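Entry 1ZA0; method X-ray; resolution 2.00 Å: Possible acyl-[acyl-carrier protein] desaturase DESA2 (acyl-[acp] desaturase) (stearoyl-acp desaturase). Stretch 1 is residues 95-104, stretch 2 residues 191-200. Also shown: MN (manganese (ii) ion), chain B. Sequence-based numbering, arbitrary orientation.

Stretch 1 95-104: WWGRWLGRWT
Stretch 2, residues 191-200: RHEEFFANLV

Residues 95-104 and 191-200 are both α-helical, with phi/psi averaging about -63°/-43°, and run nearly antiparallel, their N-to-C directions 156° apart (signed crossing angle -156°). The axes approach no closer than 12.0 Å, a wide spacing filled by aromatic rings. In register, Trp-96 lies opposite Leu-199, Trp-99 opposite Phe-195 and Trp-103 opposite His-192, with CA-CA separations of 10.8, 9.3 and 7.4 Å, so the backbones converge toward the His-192 end.

Trp-96, Trp-99 and Trp-103 all adopt chi1 t (171°, 170°, 173°), with chi2 of -105°, -121° and 81°. Trp-99 is the residue most covered by the other stretch (109 Å²), its indole entering a hollow formed by His-192, Phe-195 and Phe-196. Phe-195 (chi1 t, -156°; chi2 124°) lies flat against one face: its ring and the five-membered ring of Trp-99 stack with centroids 3.6 Å apart and planes at 5°, Trp-99 CE3 reaching Phe-195 CE1 at 3.4 Å. Phe-196 (chi1 m, -69°; chi2 -68°) meets the indole edge instead, Trp-99 NE1 lying 3.5 Å from Phe-196 CZ in an offset edge-to-face pair at 62°.

Phe-196 in turn wedges its edge toward the face of Trp-103, the planes at 83° and Phe-196 CE2 3.8 Å from Trp-103 NE1. Trp-103 directs its own edge toward the face of His-192 (chi1 m, -68°; chi2 -179°). Although Trp-103 NE1 and His-192 ND1 are 3.3 Å apart, they form no hydrogen bond: His-192 ND1 binds the manganese ion at 2.3 Å.

At the other end, Trp-96 CZ3 packs 3.6 Å from CD1 of Leu-199 (chi1 m, chi2 t). No direct hydrogen bond joins the helices; one water accepts from Arg-102 NH2 (3.1 Å) and Arg-191 NH2 (2.9 Å), bridging them.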

ATOM      1  N   TRP A  95      -4.240 -11.356  20.340  1.00 55.47           N
ATOM      2  CA  TRP A  95      -3.218 -10.430  19.861  1.00 54.16           C
ATOM      3  C   TRP A  95      -3.431 -10.162  18.353  1.00 52.26           C
ATOM      4  O   TRP A  95      -3.290  -9.026  17.906  1.00 52.39           O
ATOM      5  CB  TRP A  95      -1.807 -10.958  20.146  1.00 54.14           C
ATOM      6  CG  TRP A  95      -1.370 -10.737  21.568  1.00 55.92           C
ATOM      7  CD1 TRP A  95      -1.340 -11.680  22.586  1.00 58.01           C
ATOM      8  CD2 TRP A  95      -0.923  -9.512  22.152  1.00 57.11           C
ATOM      9  NE1 TRP A  95      -0.898 -11.096  23.748  1.00 58.78           N
ATOM     10  CE2 TRP A  95      -0.631  -9.775  23.517  1.00 57.36           C
ATOM     11  CE3 TRP A  95      -0.708  -8.214  21.658  1.00 58.33           C
ATOM     12  CZ2 TRP A  95      -0.148  -8.806  24.381  1.00 59.79           C
ATOM     13  CZ3 TRP A  95      -0.247  -7.239  22.522  1.00 60.35           C
ATOM     14  CH2 TRP A  95       0.044  -7.545  23.876  1.00 61.96           C
ATOM     15  N   TRP A  96      -3.786 -11.198  17.595  1.00 49.75           N
ATOM     16  CA  TRP A  96      -4.032 -11.074  16.181  1.00 49.03           C
ATOM     17  C   TRP A  96      -5.171 -10.141  15.885  1.00 49.14           C
ATOM     18  O   TRP A  96      -5.119  -9.415  14.889  1.00 47.89           O
ATOM     19  CB  TRP A  96      -4.279 -12.435  15.538  1.00 49.22           C
ATOM     20  CG  TRP A  96      -4.764 -12.451  14.112  1.00 50.57           C
ATOM     21  CD1 TRP A  96      -6.057 -12.727  13.683  1.00 52.90           C
ATOM     22  CD2 TRP A  96      -3.995 -12.228  12.911  1.00 48.84           C
ATOM     23  NE1 TRP A  96      -6.133 -12.649  12.312  1.00 53.70           N
ATOM     24  CE2 TRP A  96      -4.886 -12.354  11.808  1.00 53.14           C
ATOM     25  CE3 TRP A  96      -2.679 -11.862  12.654  1.00 47.07           C
ATOM     26  CZ2 TRP A  96      -4.470 -12.170  10.469  1.00 53.05           C
ATOM     27  CZ3 TRP A  96      -2.256 -11.724  11.322  1.00 47.50           C
ATOM     28  CH2 TRP A  96      -3.148 -11.869  10.250  1.00 48.61           C
ATOM     29  N   GLY A  97      -6.211 -10.165  16.719  1.00 47.24           N
ATOM     30  CA  GLY A  97      -7.353  -9.298  16.480  1.00 46.45           C
ATOM     31  C   GLY A  97      -6.966  -7.862  16.753  1.00 44.42           C
ATOM     32  O   GLY A  97      -7.462  -6.923  16.125  1.00 45.19           O
ATOM     33  N   ARG A  98      -6.104  -7.719  17.733  1.00 43.69           N
ATOM     34  CA  ARG A  98      -5.545  -6.450  18.114  1.00 43.68           C
ATOM     35  C   ARG A  98      -4.725  -5.930  16.886  1.00 40.95           C
ATOM     36  O   ARG A  98      -4.897  -4.807  16.496  1.00 40.95           O
ATOM     37  CB  ARG A  98      -4.680  -6.570  19.375  1.00 44.26           C
ATOM     38  CG  ARG A  98      -5.386  -6.274  20.685  1.00 48.08           C
ATOM     39  CD  ARG A  98      -4.437  -6.233  21.897  1.00 53.47           C
ATOM     40  N   TRP A  99      -3.956  -6.783  16.241  1.00 39.03           N
ATOM     41  CA  TRP A  99      -3.217  -6.362  15.041  1.00 37.56           C
ATOM     42  C   TRP A  99      -4.149  -6.023  13.895  1.00 37.80           C
ATOM     43  O   TRP A  99      -3.983  -4.934  13.313  1.00 35.31           O
ATOM     44  CB  TRP A  99      -2.180  -7.369  14.603  1.00 36.49           C
ATOM     45  CG  TRP A  99      -1.562  -7.106  13.243  1.00 33.77           C
ATOM     46  CD1 TRP A  99      -1.587  -7.957  12.180  1.00 34.36           C
ATOM     47  CD2 TRP A  99      -0.888  -5.933  12.786  1.00 29.18           C
ATOM     48  NE1 TRP A  99      -0.902  -7.417  11.117  1.00 33.01           N
ATOM     49  CE2 TRP A  99      -0.467  -6.182  11.445  1.00 30.65           C
ATOM     50  CE3 TRP A  99      -0.528  -4.724  13.369  1.00 31.06           C
ATOM     51  CZ2 TRP A  99       0.243  -5.244  10.670  1.00 31.00           C
ATOM     52  CZ3 TRP A  99       0.213  -3.789  12.579  1.00 31.10           C
ATOM     53  CH2 TRP A  99       0.543  -4.054  11.255  1.00 29.94           C
ATOM     54  N   LEU A 100      -5.099  -6.904  13.552  1.00 36.48           N
ATOM     55  CA  LEU A 100      -5.942  -6.636  12.368  1.00 37.54           C
ATOM     56  C   LEU A 100      -6.677  -5.323  12.517  1.00 36.48           C
ATOM     57  O   LEU A 100      -6.861  -4.625  11.509  1.00 38.79           O
ATOM     58  CB  LEU A 100      -6.927  -7.755  11.947  1.00 38.02           C
ATOM     59  N   GLY A 101      -7.081  -5.001  13.747  1.00 34.85           N
ATOM     60  CA  GLY A 101      -7.832  -3.796  14.062  1.00 35.21           C
ATOM     61  C   GLY A 101      -6.928  -2.579  13.886  1.00 34.46           C
ATOM     62  O   GLY A 101      -7.345  -1.595  13.250  1.00 31.18           O
ATOM     63  N   ARG A 102      -5.713  -2.667  14.422  1.00 32.56           N
ATOM     64  CA  ARG A 102      -4.705  -1.627  14.248  1.00 32.47           C
ATOM     65  C   ARG A 102      -4.301  -1.407  12.769  1.00 30.80           C
ATOM     66  O   ARG A 102      -4.277  -0.264  12.301  1.00 31.87           O
ATOM     67  CB  ARG A 102      -3.484  -1.856  15.125  1.00 32.50           C
ATOM     68  CG  ARG A 102      -2.375  -0.774  14.937  1.00 32.47           C
ATOM     69  CD  ARG A 102      -2.776   0.604  15.354  1.00 29.38           C
ATOM     70  NE  ARG A 102      -1.608   1.452  15.385  1.00 32.40           N
ATOM     71  CZ  ARG A 102      -1.040   1.888  16.506  1.00 33.24           C
ATOM     72  NH1 ARG A 102      -1.603   1.609  17.657  1.00 36.35           N
ATOM     73  NH2 ARG A 102       0.079   2.599  16.463  1.00 33.89           N
ATOM     74  N   TRP A 103      -4.020  -2.476  12.058  1.00 30.42           N
ATOM     75  CA  TRP A 103      -3.630  -2.430  10.656  1.00 29.75           C
ATOM     76  C   TRP A 103      -4.757  -1.790   9.859  1.00 30.46           C
ATOM     77  O   TRP A 103      -4.523  -0.873   9.082  1.00 26.10           O
ATOM     78  CB  TRP A 103      -3.289  -3.825  10.103  1.00 28.99           C
ATOM     79  CG  TRP A 103      -3.038  -3.844   8.607  1.00 29.12           C
ATOM     80  CD1 TRP A 103      -1.885  -3.505   8.021  1.00 33.62           C
ATOM     81  CD2 TRP A 103      -3.926  -4.224   7.548  1.00 32.17           C
ATOM     82  NE1 TRP A 103      -1.999  -3.583   6.656  1.00 33.27           N
ATOM     83  CE2 TRP A 103      -3.248  -4.032   6.346  1.00 34.99           C
ATOM     84  CE3 TRP A 103      -5.258  -4.660   7.493  1.00 37.60           C
ATOM     85  CZ2 TRP A 103      -3.829  -4.270   5.105  1.00 39.95           C
ATOM     86  CZ3 TRP A 103      -5.846  -4.868   6.269  1.00 40.59           C
ATOM     87  CH2 TRP A 103      -5.119  -4.715   5.087  1.00 42.50           C
ATOM     88  N   THR A 104      -5.986  -2.291  10.060  1.00 28.03           N
ATOM     89  CA  THR A 104      -7.166  -1.700   9.418  1.00 29.03           C
ATOM     90  C   THR A 104      -7.313  -0.176   9.620  1.00 28.36           C
ATOM     91  O   THR A 104      -7.606   0.541   8.692  1.00 29.34           O
ATOM     92  CB  THR A 104      -8.434  -2.445   9.902  1.00 29.54           C
ATOM     93  OG1 THR A 104      -8.283  -3.813   9.480  1.00 32.46           O
ATOM     94  CG2 THR A 104      -9.684  -1.982   9.141  1.00 34.10           C
ATOM     95  N   ARG A 191       6.377  -0.625   7.919  1.00 27.35           N
ATOM     96  CA  ARG A 191       5.949  -1.243   9.157  1.00 27.58           C
ATOM     97  C   ARG A 191       4.954  -2.375   8.964  1.00 27.92           C
ATOM     98  O   ARG A 191       5.061  -3.426   9.628  1.00 28.11           O
ATOM     99  CB  ARG A 191       5.443  -0.181  10.120  1.00 28.45           C
ATOM    100  CG  ARG A 191       6.533   0.672  10.644  1.00 28.75           C
ATOM    101  CD  ARG A 191       6.041   1.966  11.300  1.00 28.05           C
ATOM    102  NE  ARG A 191       5.075   1.808  12.387  1.00 25.82           N
ATOM    103  CZ  ARG A 191       5.405   1.551  13.663  1.00 30.12           C
ATOM    104  NH1 ARG A 191       6.656   1.289  13.999  1.00 32.27           N
ATOM    105  NH2 ARG A 191       4.477   1.484  14.609  1.00 31.70           N
ATOM    106  N   HIS A 192       4.043  -2.222   7.978  1.00 26.87           N
ATOM    107  CA  HIS A 192       3.078  -3.233   7.673  1.00 25.14           C
ATOM    108  C   HIS A 192       3.802  -4.471   7.101  1.00 27.50           C
ATOM    109  O   HIS A 192       3.527  -5.666   7.469  1.00 26.37           O
ATOM    110  CB  HIS A 192       2.016  -2.671   6.692  1.00 24.76           C
ATOM    111  CG  HIS A 192       1.109  -1.610   7.292  1.00 25.28           C
ATOM    112  ND1 HIS A 192       0.089  -1.001   6.576  1.00 25.13           N
ATOM    113  CD2 HIS A 192       1.131  -1.003   8.513  1.00 25.19           C
ATOM    114  CE1 HIS A 192      -0.534  -0.137   7.378  1.00 28.38           C
ATOM    115  NE2 HIS A 192       0.103  -0.081   8.534  1.00 24.92           N
ATOM    116  N   GLU A 193       4.665  -4.203   6.144  1.00 26.23           N
ATOM    117  CA  GLU A 193       5.395  -5.255   5.526  1.00 28.50           C
ATOM    118  C   GLU A 193       6.234  -6.056   6.586  1.00 27.51           C
ATOM    119  O   GLU A 193       6.324  -7.281   6.478  1.00 28.17           O
ATOM    120  CB  GLU A 193       6.270  -4.747   4.366  1.00 28.12           C
ATOM    121  CG  GLU A 193       6.976  -5.914   3.655  1.00 31.70           C
ATOM    122  CD  GLU A 193       8.294  -5.569   2.969  1.00 36.70           C
ATOM    123  OE1 GLU A 193       8.663  -4.368   2.913  1.00 39.90           O
ATOM    124  OE2 GLU A 193       8.947  -6.526   2.426  1.00 37.19           O
ATOM    125  N   GLU A 194       6.853  -5.344   7.513  1.00 28.14           N
ATOM    126  CA  GLU A 194       7.796  -5.901   8.492  1.00 28.21           C
ATOM    127  C   GLU A 194       6.956  -6.899   9.339  1.00 28.03           C
ATOM    128  O   GLU A 194       7.350  -8.015   9.599  1.00 26.58           O
ATOM    129  CB  GLU A 194       8.358  -4.800   9.391  1.00 27.95           C
ATOM    130  CG  GLU A 194       9.223  -5.208  10.589  1.00 27.72           C
ATOM    131  CD  GLU A 194       9.747  -4.024  11.349  1.00 32.72           C
ATOM    132  OE1 GLU A 194       9.308  -2.887  11.026  1.00 39.23           O
ATOM    133  OE2 GLU A 194      10.630  -4.154  12.254  1.00 30.43           O
ATOM    134  N   PHE A 195       5.796  -6.451   9.757  1.00 29.39           N
ATOM    135  CA  PHE A 195       4.877  -7.249  10.578  1.00 28.71           C
ATOM    136  C   PHE A 195       4.450  -8.503   9.865  1.00 28.56           C
ATOM    137  O   PHE A 195       4.701  -9.615  10.376  1.00 29.38           O
ATOM    138  CB  PHE A 195       3.665  -6.410  11.011  1.00 29.24           C
ATOM    139  CG  PHE A 195       2.975  -6.895  12.280  1.00 30.88           C
ATOM    140  CD1 PHE A 195       2.809  -6.046  13.352  1.00 30.95           C
ATOM    141  CD2 PHE A 195       2.445  -8.158  12.364  1.00 31.42           C
ATOM    142  CE1 PHE A 195       2.123  -6.462  14.507  1.00 30.98           C
ATOM    143  CE2 PHE A 195       1.787  -8.591  13.526  1.00 31.91           C
ATOM    144  CZ  PHE A 195       1.644  -7.746  14.600  1.00 32.74           C
ATOM    145  N   PHE A 196       3.870  -8.383   8.658  1.00 29.19           N
ATOM    146  CA  PHE A 196       3.471  -9.583   7.933  1.00 29.47           C
ATOM    147  C   PHE A 196       4.655 -10.457   7.586  1.00 29.64           C
ATOM    148  O   PHE A 196       4.581 -11.701   7.619  1.00 28.90           O
ATOM    149  CB  PHE A 196       2.634  -9.297   6.679  1.00 30.53           C
ATOM    150  CG  PHE A 196       1.252  -8.771   7.004  1.00 31.33           C
ATOM    151  CD1 PHE A 196       0.307  -9.597   7.618  1.00 32.67           C
ATOM    152  CD2 PHE A 196       0.917  -7.460   6.726  1.00 32.35           C
ATOM    153  CE1 PHE A 196      -0.964  -9.119   7.925  1.00 32.84           C
ATOM    154  CE2 PHE A 196      -0.359  -6.971   7.031  1.00 32.92           C
ATOM    155  CZ  PHE A 196      -1.281  -7.802   7.654  1.00 35.76           C
ATOM    156  N   ALA A 197       5.743  -9.827   7.186  1.00 29.09           N
ATOM    157  CA  ALA A 197       6.894 -10.627   6.779  1.00 28.11           C
ATOM    158  C   ALA A 197       7.469 -11.410   7.981  1.00 27.15           C
ATOM    159  O   ALA A 197       8.031 -12.474   7.808  1.00 25.06           O
ATOM    160  CB  ALA A 197       7.962  -9.743   6.174  1.00 29.01           C
ATOM    161  N   ASN A 198       7.410 -10.840   9.178  1.00 26.51           N
ATOM    162  CA  ASN A 198       7.934 -11.553  10.338  1.00 27.28           C
ATOM    163  C   ASN A 198       7.047 -12.818  10.612  1.00 29.00           C
ATOM    164  O   ASN A 198       7.559 -13.864  11.024  1.00 29.98           O
ATOM    165  CB  ASN A 198       8.008 -10.611  11.572  1.00 24.90           C
ATOM    166  CG  ASN A 198       9.151  -9.619  11.482  1.00 26.92           C
ATOM    167  OD1 ASN A 198      10.068  -9.826  10.644  1.00 26.56           O
ATOM    168  ND2 ASN A 198       9.144  -8.537  12.367  1.00 24.00           N
ATOM    169  N   LEU A 199       5.741 -12.720  10.339  1.00 29.63           N
ATOM    170  CA  LEU A 199       4.820 -13.833  10.564  1.00 29.73           C
ATOM    171  C   LEU A 199       5.159 -14.907   9.574  1.00 29.69           C
ATOM    172  O   LEU A 199       5.156 -16.096   9.910  1.00 28.92           O
ATOM    173  CB  LEU A 199       3.363 -13.423  10.449  1.00 31.66           C
ATOM    174  CG  LEU A 199       2.828 -12.401  11.411  1.00 32.91           C
ATOM    175  CD1 LEU A 199       1.317 -12.109  11.256  1.00 35.84           C
ATOM    176  CD2 LEU A 199       3.086 -12.867  12.759  1.00 39.83           C
ATOM    177  N   VAL A 200       5.497 -14.507   8.359  1.00 28.45           N
ATOM    178  CA  VAL A 200       5.878 -15.417   7.318  1.00 29.39           C
ATOM    179  C   VAL A 200       7.201 -16.143   7.645  1.00 31.18           C
ATOM    180  O   VAL A 200       7.374 -17.353   7.341  1.00 30.35           O
ATOM    181  CB  VAL A 200       5.989 -14.751   5.960  1.00 29.41           C
ATOM    182  CG1 VAL A 200       6.612 -15.661   4.927  1.00 28.53           C
ATOM    183  CG2 VAL A 200       4.611 -14.276   5.446  1.00 33.53           C
TER
HETATM  184 MN    MN B 888      -0.324  -1.061   4.270  1.00 29.89          MN
HETATM  185  O   HOH W   1       1.956   2.852  13.967  1.00 33.59           O
HETATM  186  O   HOH W   2      -1.113  -1.404   2.279  1.00 28.28           O